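Local atomic coordinates of putative protease (Parabacteroides distasonis ATCC 8503, PDB entry 3KD4), a protein that is of unknown function but is probably an exported protease. Residues A[215-218]-A[219-223]; A[264-268]-A[269-273]; A[290-293]-A[294-298]. All coordinates share one frame; numbering follows the deposited sequence.

How the contacts relate
All three contacts are local, each made by residues a few positions apart in one continuous piece of chain. Contacts 1 and 3 lie on two different helices, 211-222 and 287-300, whereas contact 2 is a turn in the loop between strand 260-261 and helix 276-282. Contact 3 is the buried one; contacts 1 and 2 are partly buried. Contact 1 meets both others: R221 reaches the loop of contact 2 and L222 packs on Q292 of contact 3, while contacts 2 and 3 do not touch, their nearest atoms lying about 5 Å apart. Charged ends mark contact 1, a shared carbonyl and an aromatic face mark contact 2, and apolar chains dominate contact 3.

Contact 1: residues A[215-218]-A[219-223]; sequences LATL and DKRLK. With PO4 (phosphate ion), chain E.
T217 and R221, one helical turn apart, lie side by side and point the same way, with T217 CG2 3.7 Å from R221 CD. In T217, OG1 is turned beside the backbone N (chi1 -67°), where it bonds to the carbonyl oxygen of A213; this puts CG2 anti to that N, alongside the arginine stem. R221 has two conformers, and in the one described NH1 probably hydrogen-bonds to G270 O in the neighbouring loop. L218 and L222 repeat the i to i+4 spacing on the buried side, but more loosely: L218 CD1 is 4.3 Å from L222 CG, and both side chains also pack on L288 of helix 287-300. On the outer side K220 runs extended from its backbone, its CG passing 3.4 Å from A216 O, and carries NZ to a phosphate ion, where it donates to O3 at 2.7 Å. That ion probably comes from the crystallisation liquor. D219 and K223 close a further i to i+4 pair as a salt bridge: K223 NZ lies 2.8 Å from D219 OD1, on the syn side of the carboxylate and 24° out of its plane. Beneath these side chains the backbone bonds keep one spacing, from D219 N to L215 O (2.9 Å) through to L222 N to L218 O (2.8 Å). This division is that of an amphipathic alpha-helix, with leucines L215, L218 and L222 turned to the fold and lysines and an aspartate along the outer side.

Contact 2: residues A[264-268]-A[269-273]; sequences IPMAM and TGYTV
M266 and Y271 meet through backbone and side chain alike. Among the hydrogen bonds, M266 O is gripped by two amides, T269 N at 2.9 Å and Y271 N at 2.8 Å, which come from opposite faces of the carbonyl plane. T269 OG1 also lies 3.1 Å from the same oxygen, but T272 O is within reach of its one proton and the choice is not settled. G270 N adds a weak bond to A267 O. The 3-10 turn over 266-268 thus leads into a Schellman motif, with Y271 N to M266 O as the 6→1 bond, the weak one as 5→2, and G270 at the C' position (phi 60°); it brings the chain back beside helix 211-222, where R221 probably bonds to G270 O. The aromatic contacts are of two sorts. CG of Y271 is anti to its carbonyl carbon (chi1 -59°), which swings the ring back against M266 and A267: A267 CA sits over its face, a CH-pi contact 4.3 Å from the centroid and 26° off the normal, while M266 CB touches CD1 at 3.6 Å. Replacing Y271 with an alanine would probably leave A267 CA and M266 CB without the ring they pack on.

Contact 3: residues A[290-293]-A[294-298]; sequences IAQL and LNVML
Q292 and V296 meet one turn apart in helix 287-300, through backbone and side chain together. V296 N donates to Q292 O at 2.8 Å, and the same two residues touch again where NE2 of Q292 lies 3.5 Å from V296 CG2. Extending first away from its own backbone N (chi1 -178°) and then bending at chi2, the glutamine chain brings its amide across the valine side chain, NE2 nearest CG2. The other main-chain acceptors are met in the same i to i+4 order: I290 O by L294 N at 3.0 Å, with an N-H...O angle of 171°, A291 O by N295 N, and L293 O by M297 N at 2.9 Å. The next carbonyl, L294 O, receives L298 N, and N295 O also takes a hydrogen bond from the side chain of N299. Between side chains the apolar contact is L293 against M297, a selenomethionine: the two lie side by side and point the same way, with L293 CD1 3.9 Å from M297 SE. Other helices flank this helix, L293 touching I276 and L280 of helix 276-282, L294 touching I251 and I255 of helix 244-258, and M297 touching A234 and L237 of helix 228-238, while Q292 and N295 pack on V307 of strand 305-312. The four carbonyls of 290-293 are therefore satisfied within the helix itself, while L293, L294 and M297 meet neighbouring helices by apolar contact.

Contact 1: residues A[215-218]-A[219-223]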
loop_
_atom_site.group_PDB
_atom_site.type_symbol
_atom_site.label_atom_id
_atom_site.label_comp_id
_atom_site.label_asym_id
_atom_site.label_seq_id
_atom_site.Cartn_x
_atom_site.Cartn_y
_atom_site.Cartn_z
ATOM N N LEU A 215 -16.695 -12.006 2.096
ATOM C CA LEU A 215 -17.088 -10.664 2.564
ATOM C C LEU A 215 -18.277 -10.708 3.533
ATOM O O LEU A 215 -18.282 -10.001 4.547
ATOM C CB LEU A 215 -17.383 -9.756 1.355
ATOM C CG LEU A 215 -16.173 -9.467 0.447
ATOM C CD1 LEU A 215 -16.563 -8.723 -0.850
ATOM C CD2 LEU A 215 -15.063 -8.711 1.219
ATOM N N ALA A 216 -19.239 -11.582 3.262
ATOM C CA ALA A 216 -20.436 -11.738 4.144
ATOM C C ALA A 216 -20.013 -12.322 5.478
ATOM O O ALA A 216 -20.500 -11.909 6.533
ATOM C CB ALA A 216 -21.557 -12.634 3.485
ATOM N N THR A 217 -19.093 -13.273 5.443
ATOM C CA THR A 217 -18.550 -13.767 6.692
ATOM C C THR A 217 -17.861 -12.670 7.514
ATOM O O THR A 217 -18.063 -12.574 8.725
ATOM C CB THR A 217 -17.619 -14.948 6.461
ATOM O OG1 THR A 217 -18.443 -16.033 5.970
ATOM C CG2 THR A 217 -16.923 -15.339 7.785
ATOM N N LEU A 218 -17.054 -11.852 6.864
ATOM C CA LEU A 218 -16.410 -10.742 7.553
ATOM C C LEU A 218 -17.453 -9.815 8.184
ATOM O O LEU A 218 -17.367 -9.444 9.361
ATOM C CB LEU A 218 -15.492 -9.969 6.612
ATOM C CG LEU A 218 -14.744 -8.742 7.164
ATOM C CD1 LEU A 218 -13.830 -9.120 8.370
ATOM C CD2 LEU A 218 -13.925 -8.059 6.057
ATOM N N ASP A 219 -18.456 -9.474 7.408
ATOM C CA ASP A 219 -19.505 -8.607 7.887
ATOM C C ASP A 219 -20.201 -9.177 9.122
ATOM O O ASP A 219 -20.439 -8.455 10.083
ATOM C CB ASP A 219 -20.504 -8.425 6.781
ATOM C CG ASP A 219 -21.394 -7.200 6.958
ATOM O OD1 ASP A 219 -21.199 -6.330 7.848
ATOM O OD2 ASP A 219 -22.280 -7.110 6.108
ATOM N N LYS A 220 -20.515 -10.476 9.095
ATOM C CA LYS A 220 -21.215 -11.110 10.229
ATOM C C LYS A 220 -20.372 -11.001 11.481
ATOM O O LYS A 220 -20.880 -10.711 12.532
ATOM C CB LYS A 220 -21.540 -12.582 9.961
ATOM C CG LYS A 220 -22.675 -12.751 8.971
ATOM C CD LYS A 220 -22.901 -14.227 8.528
ATOM C CE LYS A 220 -23.855 -14.302 7.292
ATOM N NZ LYS A 220 -24.080 -15.724 6.886
ATOM N N ARG A 221 -19.083 -11.248 11.337
ATOM C CA ARG A 221 -18.153 -11.197 12.450
ATOM C C ARG A 221 -18.026 -9.755 12.946
ATOM O O ARG A 221 -17.957 -9.517 14.161
ATOM C CB ARG A 221 -16.800 -11.819 12.041
ATOM C CG ARG A 221 -16.940 -13.330 11.688
ATOM C CD ARG A 221 -15.710 -13.997 11.040
ATOM N NE ARG A 221 -14.917 -14.825 11.945
ATOM C CZ ARG A 221 -13.675 -14.538 12.293
ATOM N NH1 ARG A 221 -13.115 -13.448 11.828
ATOM N NH2 ARG A 221 -12.991 -15.315 13.104
ATOM N N LEU A 222 -18.010 -8.802 12.014
ATOM C CA LEU A 222 -17.926 -7.392 12.411
ATOM C C LEU A 222 -19.128 -7.025 13.267
ATOM O O LEU A 222 -18.981 -6.295 14.253
ATOM C CB LEU A 222 -17.836 -6.474 11.206
ATOM C CG LEU A 222 -16.511 -6.476 10.454
ATOM C CD1 LEU A 222 -16.509 -5.438 9.361
ATOM C CD2 LEU A 222 -15.354 -6.252 11.388
ATOM N N LYS A 223 -20.296 -7.561 12.898
ATOM C CA LYS A 223 -21.574 -7.225 13.531
ATOM C C LYS A 223 -21.838 -7.997 14.818
ATOM O O LYS A 223 -22.797 -7.714 15.498
ATOM C CB LYS A 223 -22.742 -7.430 12.559
ATOM C CG LYS A 223 -22.806 -6.421 11.399
ATOM C CD LYS A 223 -23.684 -6.936 10.260
ATOM C CE LYS A 223 -24.299 -5.826 9.356
ATOM N NZ LYS A 223 -23.407 -4.804 8.649
HETATM P P PO4 E . -26.195 -15.602 3.745
HETATM O O1 PO4 E . -25.345 -16.832 3.454
HETATM O O2 PO4 E . -27.651 -16.008 3.936
HETATM O O3 PO4 E . -25.715 -14.847 4.945
HETATM O O4 PO4 E . -26.253 -14.605 2.596
#

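Contact 2: residues A[264-268]-A[269-273]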
loop_
_atom_site.group_PDB
_atom_site.type_symbol
_atom_site.label_atom_id
_atom_site.label_comp_id
_atom_site.label_asym_id
_atom_site.label_seq_id
_atom_site.Cartn_x
_atom_site.Cartn_y
_atom_site.Cartn_z
ATOM N N ILE A 264 -2.116 -3.565 12.373
ATOM C CA ILE A 264 -2.018 -5.008 12.557
ATOM C C ILE A 264 -2.727 -5.703 11.405
ATOM O O ILE A 264 -3.922 -5.479 11.179
ATOM C CB ILE A 264 -2.616 -5.427 13.867
ATOM C CG1 ILE A 264 -1.910 -4.652 14.991
ATOM C CG2 ILE A 264 -2.473 -6.936 14.073
ATOM C CD1 ILE A 264 -2.669 -4.661 16.227
ATOM N N PRO A 265 -1.976 -6.533 10.647
ATOM C CA PRO A 265 -2.575 -7.234 9.522
ATOM C C PRO A 265 -3.756 -8.048 10.019
ATOM O O PRO A 265 -3.734 -8.557 11.161
ATOM C CB PRO A 265 -1.451 -8.174 9.034
ATOM C CG PRO A 265 -0.184 -7.566 9.576
ATOM C CD PRO A 265 -0.555 -6.909 10.840
HETATM N N MSE A 266 -4.758 -8.188 9.162
HETATM C CA MSE A 266 -5.970 -8.918 9.547
HETATM C C MSE A 266 -5.692 -10.353 9.916
HETATM O O MSE A 266 -6.342 -10.908 10.801
HETATM C CB MSE A 266 -6.997 -8.858 8.418
HETATM C CG MSE A 266 -7.556 -7.458 8.176
HETATM SE SE MSE A 266 -9.158 -7.489 7.040
HETATM C CE MSE A 266 -8.295 -7.923 5.335
ATOM N N ALA A 267 -4.739 -10.971 9.224
ATOM C CA ALA A 267 -4.355 -12.354 9.502
ATOM C C ALA A 267 -3.913 -12.524 10.948
ATOM O O ALA A 267 -4.129 -13.576 11.545
ATOM C CB ALA A 267 -3.222 -12.803 8.566
HETATM N N MSE A 268 -3.296 -11.497 11.510
HETATM C CA MSE A 268 -2.783 -11.561 12.887
HETATM C C MSE A 268 -3.883 -11.301 13.885
HETATM O O MSE A 268 -3.649 -11.336 15.091
HETATM C CB MSE A 268 -1.618 -10.589 13.072
HETATM C CG MSE A 268 -0.362 -10.994 12.289
HETATM SE SE MSE A 268 0.280 -12.688 13.047
HETATM C CE MSE A 268 -0.756 -14.033 11.941
ATOM N N THR A 269 -5.098 -11.047 13.410
ATOM C CA THR A 269 -6.239 -10.982 14.322
ATOM C C THR A 269 -7.284 -12.057 13.957
ATOM O O THR A 269 -8.419 -11.994 14.380
ATOM C CB THR A 269 -6.893 -9.555 14.334
ATOM O OG1 THR A 269 -7.586 -9.327 13.109
ATOM C CG2 THR A 269 -5.851 -8.457 14.480
ATOM N N GLY A 270 -6.918 -13.038 13.160
ATOM C CA GLY A 270 -7.919 -14.015 12.703
ATOM C C GLY A 270 -9.069 -13.402 11.903
ATOM O O GLY A 270 -10.187 -13.941 11.901
ATOM N N TYR A 271 -8.792 -12.295 11.216
ATOM C CA TYR A 271 -9.812 -11.573 10.466
ATOM C C TYR A 271 -11.018 -11.148 11.335
ATOM O O TYR A 271 -12.167 -11.230 10.903
ATOM C CB TYR A 271 -10.283 -12.393 9.236
ATOM C CG TYR A 271 -9.160 -12.694 8.305
ATOM C CD1 TYR A 271 -8.790 -11.784 7.328
ATOM C CD2 TYR A 271 -8.398 -13.846 8.457
ATOM C CE1 TYR A 271 -7.743 -12.028 6.482
ATOM C CE2 TYR A 271 -7.334 -14.115 7.594
ATOM C CZ TYR A 271 -7.001 -13.193 6.636
ATOM O OH TYR A 271 -5.974 -13.447 5.781
ATOM N N THR A 272 -10.753 -10.637 12.534
ATOM C CA THR A 272 -11.888 -10.002 13.219
ATOM C C THR A 272 -11.412 -8.806 14.020
ATOM O O THR A 272 -10.324 -8.244 13.734
ATOM C CB THR A 272 -12.784 -11.018 14.024
ATOM O OG1 THR A 272 -14.002 -10.368 14.515
ATOM C CG2 THR A 272 -11.988 -11.636 15.154
ATOM N N VAL A 273 -12.307 -8.323 14.867
ATOM C CA VAL A 273 -12.186 -7.040 15.526
ATOM C C VAL A 273 -12.413 -7.256 16.983
ATOM O O VAL A 273 -13.046 -8.238 17.363
ATOM C CB VAL A 273 -13.243 -6.046 14.988
ATOM C CG1 VAL A 273 -12.854 -5.579 13.565
ATOM C CG2 VAL A 273 -14.711 -6.610 15.052
#

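Contact 3: residues A[290-293]-A[294-298]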
loop_
_atom_site.group_PDB
_atom_site.type_symbol
_atom_site.label_atom_id
_atom_site.label_comp_id
_atom_site.label_asym_id
_atom_site.label_seq_id
_atom_site.Cartn_x
_atom_site.Cartn_y
_atom_site.Cartn_z
ATOM N N ILE A 290 -11.438 0.419 12.921
ATOM C CA ILE A 290 -11.820 1.804 12.696
ATOM C C ILE A 290 -12.909 1.924 11.632
ATOM O O ILE A 290 -13.903 2.650 11.808
ATOM C CB ILE A 290 -10.566 2.686 12.379
ATOM C CG1 ILE A 290 -9.657 2.759 13.617
ATOM C CG2 ILE A 290 -10.972 4.111 11.931
ATOM C CD1 ILE A 290 -8.231 3.335 13.329
ATOM N N ALA A 291 -12.763 1.171 10.558
ATOM C CA ALA A 291 -13.775 1.152 9.518
ATOM C C ALA A 291 -15.145 0.750 10.075
ATOM O O ALA A 291 -16.145 1.351 9.721
ATOM C CB ALA A 291 -13.366 0.191 8.397
ATOM N N GLN A 292 -15.191 -0.270 10.925
ATOM C CA GLN A 292 -16.472 -0.756 11.475
ATOM C C GLN A 292 -17.028 0.201 12.495
ATOM O O GLN A 292 -18.233 0.414 12.537
ATOM C CB GLN A 292 -16.348 -2.160 12.080
ATOM C CG GLN A 292 -17.656 -2.742 12.636
ATOM C CD GLN A 292 -18.770 -2.913 11.618
ATOM O OE1 GLN A 292 -18.585 -2.679 10.432
ATOM N NE2 GLN A 292 -19.941 -3.353 12.091
ATOM N N LEU A 293 -16.157 0.802 13.305
ATOM C CA LEU A 293 -16.603 1.804 14.279
ATOM C C LEU A 293 -17.299 3.002 13.587
ATOM O O LEU A 293 -18.404 3.444 13.962
ATOM C CB LEU A 293 -15.411 2.286 15.114
ATOM C CG LEU A 293 -15.765 3.372 16.133
ATOM C CD1 LEU A 293 -16.895 2.856 17.063
ATOM C CD2 LEU A 293 -14.528 3.865 16.950
ATOM N N LEU A 294 -16.652 3.512 12.556
ATOM C CA LEU A 294 -17.185 4.621 11.779
ATOM C C LEU A 294 -18.527 4.208 11.132
ATOM O O LEU A 294 -19.514 4.914 11.213
ATOM C CB LEU A 294 -16.134 4.988 10.726
ATOM C CG LEU A 294 -16.374 6.088 9.697
ATOM C CD1 LEU A 294 -16.660 7.447 10.370
ATOM C CD2 LEU A 294 -15.176 6.147 8.716
ATOM N N ASN A 295 -18.548 3.039 10.491
ATOM C CA ASN A 295 -19.782 2.504 9.911
ATOM C C ASN A 295 -20.933 2.388 10.939
ATOM O O ASN A 295 -22.062 2.838 10.674
ATOM C CB ASN A 295 -19.467 1.138 9.277
ATOM C CG ASN A 295 -20.662 0.517 8.603
ATOM O OD1 ASN A 295 -21.324 1.143 7.778
ATOM N ND2 ASN A 295 -20.963 -0.713 8.980
ATOM N N VAL A 296 -20.650 1.816 12.101
ATOM C CA VAL A 296 -21.668 1.666 13.155
ATOM C C VAL A 296 -22.184 3.041 13.603
ATOM O O VAL A 296 -23.381 3.258 13.744
ATOM C CB VAL A 296 -21.103 0.921 14.367
ATOM C CG1 VAL A 296 -22.010 1.088 15.599
ATOM C CG2 VAL A 296 -20.878 -0.578 14.013
HETATM N N MSE A 297 -21.272 3.982 13.776
HETATM C CA MSE A 297 -21.652 5.298 14.288
HETATM C C MSE A 297 -22.407 6.087 13.222
HETATM O O MSE A 297 -23.449 6.693 13.513
HETATM C CB MSE A 297 -20.417 6.041 14.776
HETATM C CG MSE A 297 -19.840 5.422 16.004
HETATM SE SE MSE A 297 -18.355 6.445 16.812
HETATM C CE MSE A 297 -19.491 7.770 17.713
ATOM N N LEU A 298 -21.901 6.094 11.987
ATOM C CA LEU A 298 -22.645 6.753 10.892
ATOM C C LEU A 298 -24.072 6.219 10.762
ATOM O O LEU A 298 -25.028 6.993 10.751
ATOM C CB LEU A 298 -21.928 6.627 9.555
ATOM C CG LEU A 298 -20.595 7.372 9.464
ATOM C CD1 LEU A 298 -19.847 6.938 8.184
ATOM C CD2 LEU A 298 -20.812 8.881 9.504
#